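Local atomic coordinates of glutathione S-transferase omega-like 2 (Saccharomyces cerevisiae, PDB entry 5LKB), a protein that acts as a glutathione-dependent thiol transferase and dehydroascorbate reductase and reacts with glutathionyl-(hydro)quinones. Residues V294-P299 against D340-H345. Residues are numbered along the deposited sequence; the frame is centred on the assembly and turned at random.
Sequences VIRFDP and DHIKLH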
loop_
_atom_site.group_PDB
_atom_site.type_symbol
_atom_site.label_atom_id
_atom_site.label_comp_id
_atom_site.label_asym_id
_atom_site.label_seq_id
_atom_site.Cartn_x
_atom_site.Cartn_y
_atom_site.Cartn_z
ATOM N N VAL A 294 12.665 -3.119 9.405
ATOM C CA VAL A 294 12.869 -3.173 7.957
ATOM C C VAL A 294 12.257 -4.440 7.359
ATOM O O VAL A 294 11.623 -4.370 6.303
ATOM C CB VAL A 294 14.353 -3.014 7.559
ATOM C CG1 VAL A 294 14.549 -3.112 6.015
ATOM C CG2 VAL A 294 14.895 -1.655 7.989
ATOM N N ILE A 295 12.348 -5.595 8.040
ATOM C CA ILE A 295 11.784 -6.843 7.512
ATOM C C ILE A 295 10.258 -6.818 7.433
ATOM O O ILE A 295 9.666 -7.545 6.625
ATOM C CB ILE A 295 12.313 -8.062 8.319
ATOM C CG1 ILE A 295 12.241 -9.330 7.465
ATOM C CG2 ILE A 295 11.594 -8.237 9.616
ATOM C CD1 ILE A 295 13.165 -9.381 6.277
ATOM N N ARG A 296 9.619 -5.984 8.248
ATOM C CA ARG A 296 8.170 -5.792 8.284
ATOM C C ARG A 296 7.708 -4.664 7.362
ATOM O O ARG A 296 6.488 -4.462 7.173
ATOM C CB ARG A 296 7.725 -5.527 9.740
ATOM C CG ARG A 296 7.794 -6.734 10.613
ATOM C CD ARG A 296 7.578 -6.354 12.094
ATOM N NE ARG A 296 7.529 -7.597 12.910
ATOM C CZ ARG A 296 8.580 -8.406 13.140
ATOM N NH1 ARG A 296 9.766 -8.073 12.753
ATOM N NH2 ARG A 296 8.359 -9.554 13.729
ATOM N N PHE A 297 8.650 -3.927 6.798
ATOM C CA PHE A 297 8.277 -2.661 6.151
ATOM C C PHE A 297 7.483 -2.903 4.882
ATOM O O PHE A 297 6.355 -2.374 4.738
ATOM C CB PHE A 297 9.533 -1.819 5.876
ATOM C CG PHE A 297 9.255 -0.362 5.633
ATOM C CD1 PHE A 297 8.973 0.105 4.358
ATOM C CD2 PHE A 297 9.319 0.534 6.664
ATOM C CE1 PHE A 297 8.700 1.442 4.156
ATOM C CE2 PHE A 297 9.035 1.893 6.440
ATOM C CZ PHE A 297 8.747 2.349 5.217
ATOM N N ASP A 298 8.023 -3.725 3.962
ATOM C CA ASP A 298 7.272 -3.982 2.735
ATOM C C ASP A 298 6.074 -4.885 2.971
ATOM O O ASP A 298 5.012 -4.628 2.374
ATOM C CB ASP A 298 8.181 -4.512 1.616
ATOM C CG ASP A 298 9.198 -3.492 1.148
ATOM O OD1 ASP A 298 9.135 -2.334 1.613
ATOM O OD2 ASP A 298 10.035 -3.818 0.272
ATOM N N PRO A 299 6.159 -5.933 3.784
ATOM C CA PRO A 299 4.980 -6.793 3.995
ATOM C C PRO A 299 3.799 -6.128 4.675
ATOM O O PRO A 299 2.657 -6.561 4.457
ATOM C CB PRO A 299 5.556 -7.948 4.842
ATOM C CG PRO A 299 6.948 -8.041 4.427
ATOM C CD PRO A 299 7.391 -6.600 4.243
ATOM N N ASP A 340 3.573 -14.936 8.180
ATOM C CA ASP A 340 2.159 -15.108 8.424
ATOM C C ASP A 340 1.755 -14.415 9.704
ATOM O O ASP A 340 0.768 -13.686 9.709
ATOM C CB ASP A 340 1.758 -16.575 8.450
ATOM C CG ASP A 340 1.949 -17.270 7.100
ATOM O OD1 ASP A 340 1.765 -16.660 6.057
ATOM O OD2 ASP A 340 2.332 -18.439 7.074
ATOM N N HIS A 341 2.509 -14.613 10.765
ATOM C CA HIS A 341 2.184 -13.923 12.009
ATOM C C HIS A 341 2.264 -12.410 11.835
ATOM O O HIS A 341 1.410 -11.678 12.345
ATOM C CB HIS A 341 3.129 -14.345 13.140
ATOM C CG HIS A 341 2.751 -15.639 13.797
ATOM N ND1 HIS A 341 2.507 -15.749 15.154
ATOM C CD2 HIS A 341 2.543 -16.863 13.265
ATOM C CE1 HIS A 341 2.134 -16.984 15.417
ATOM N NE2 HIS A 341 2.165 -17.687 14.299
ATOM N N ILE A 342 3.304 -11.931 11.149
ATOM C CA ILE A 342 3.474 -10.506 10.904
ATOM C C ILE A 342 2.249 -9.924 10.186
ATOM O O ILE A 342 1.626 -8.968 10.638
ATOM C CB ILE A 342 4.767 -10.244 10.131
ATOM C CG1 ILE A 342 5.994 -10.486 11.032
ATOM C CG2 ILE A 342 4.818 -8.868 9.518
ATOM C CD1 ILE A 342 7.283 -10.604 10.290
ATOM N N LYS A 343 1.924 -10.481 9.014
ATOM C CA LYS A 343 0.841 -9.890 8.242
ATOM C C LYS A 343 -0.505 -10.032 8.906
ATOM O O LYS A 343 -1.332 -9.075 8.882
ATOM C CB LYS A 343 0.804 -10.494 6.821
ATOM C CG LYS A 343 2.013 -10.054 5.976
ATOM C CD LYS A 343 2.124 -10.816 4.656
ATOM C CE LYS A 343 1.000 -10.538 3.692
ATOM N NZ LYS A 343 1.251 -9.293 3.024
ATOM N N LEU A 344 -0.777 -11.215 9.454
ATOM C CA LEU A 344 -2.057 -11.432 10.119
ATOM C C LEU A 344 -2.211 -10.551 11.348
ATOM O O LEU A 344 -3.252 -9.933 11.555
ATOM C CB LEU A 344 -2.226 -12.913 10.487
ATOM C CG LEU A 344 -2.444 -13.894 9.331
ATOM C CD1 LEU A 344 -2.250 -15.301 9.866
ATOM C CD2 LEU A 344 -3.874 -13.670 8.786
ATOM N N HIS A 345 -1.170 -10.454 12.181
ATOM C CA HIS A 345 -1.324 -9.646 13.398
ATOM C C HIS A 345 -1.824 -8.248 13.078
ATOM O O HIS A 345 -2.825 -7.767 13.640
ATOM C CB HIS A 345 -0.005 -9.530 14.166
ATOM C CG HIS A 345 -0.062 -8.459 15.191
ATOM N ND1 HIS A 345 -0.905 -8.562 16.272
ATOM C CD2 HIS A 345 0.505 -7.225 15.253
ATOM C CE1 HIS A 345 -0.875 -7.424 16.949
ATOM N NE2 HIS A 345 -0.023 -6.599 16.359
HETATM O O HOH W 1 -0.177 -7.746 4.999
#
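With CG anti to its carbonyl carbon (chi1 -72°) and its chain extended from CG to NE, Arg296 crosses Ile342 at about a right angle. An arginine can thus give a guanidinium face to an aliphatic side chain while its N-H groups bond to other partners. Ile342 lays CD1 over that face, 3.7 Å above the plane and offset toward the rim, and brings CG1 within 3.7 Å of Arg296 NH2. Its CG2 packs on the aliphatic Arg296 CG at 3.8 Å. NE reaches Ala45 O, and NH1 reaches Thr292 O and His50 ND1; the Arg296 side chain lies about 6 Å from that of the nucleophile Cys46. Replacing Arg296 by alanine would probably strip Ile342 of part of its cover and leave Ala45 O and Thr292 O without these donors. Lys343, bent at its last two torsions, returns NZ to Pro299 O in a weak hydrogen bond of 3.4 Å. A water donates to Pro299 O and accepts from Lys343 NZ at 2.9 Å; the ammonium also bonds to Pro360 O. The contact joins helices 285-304 and 339-349 of the C-terminal GST domain; helix 317-329 packs on Val294 and Ile295, and Ala45, between strand 38-42 and helix 47-58, ties in the thioredoxin-like domain.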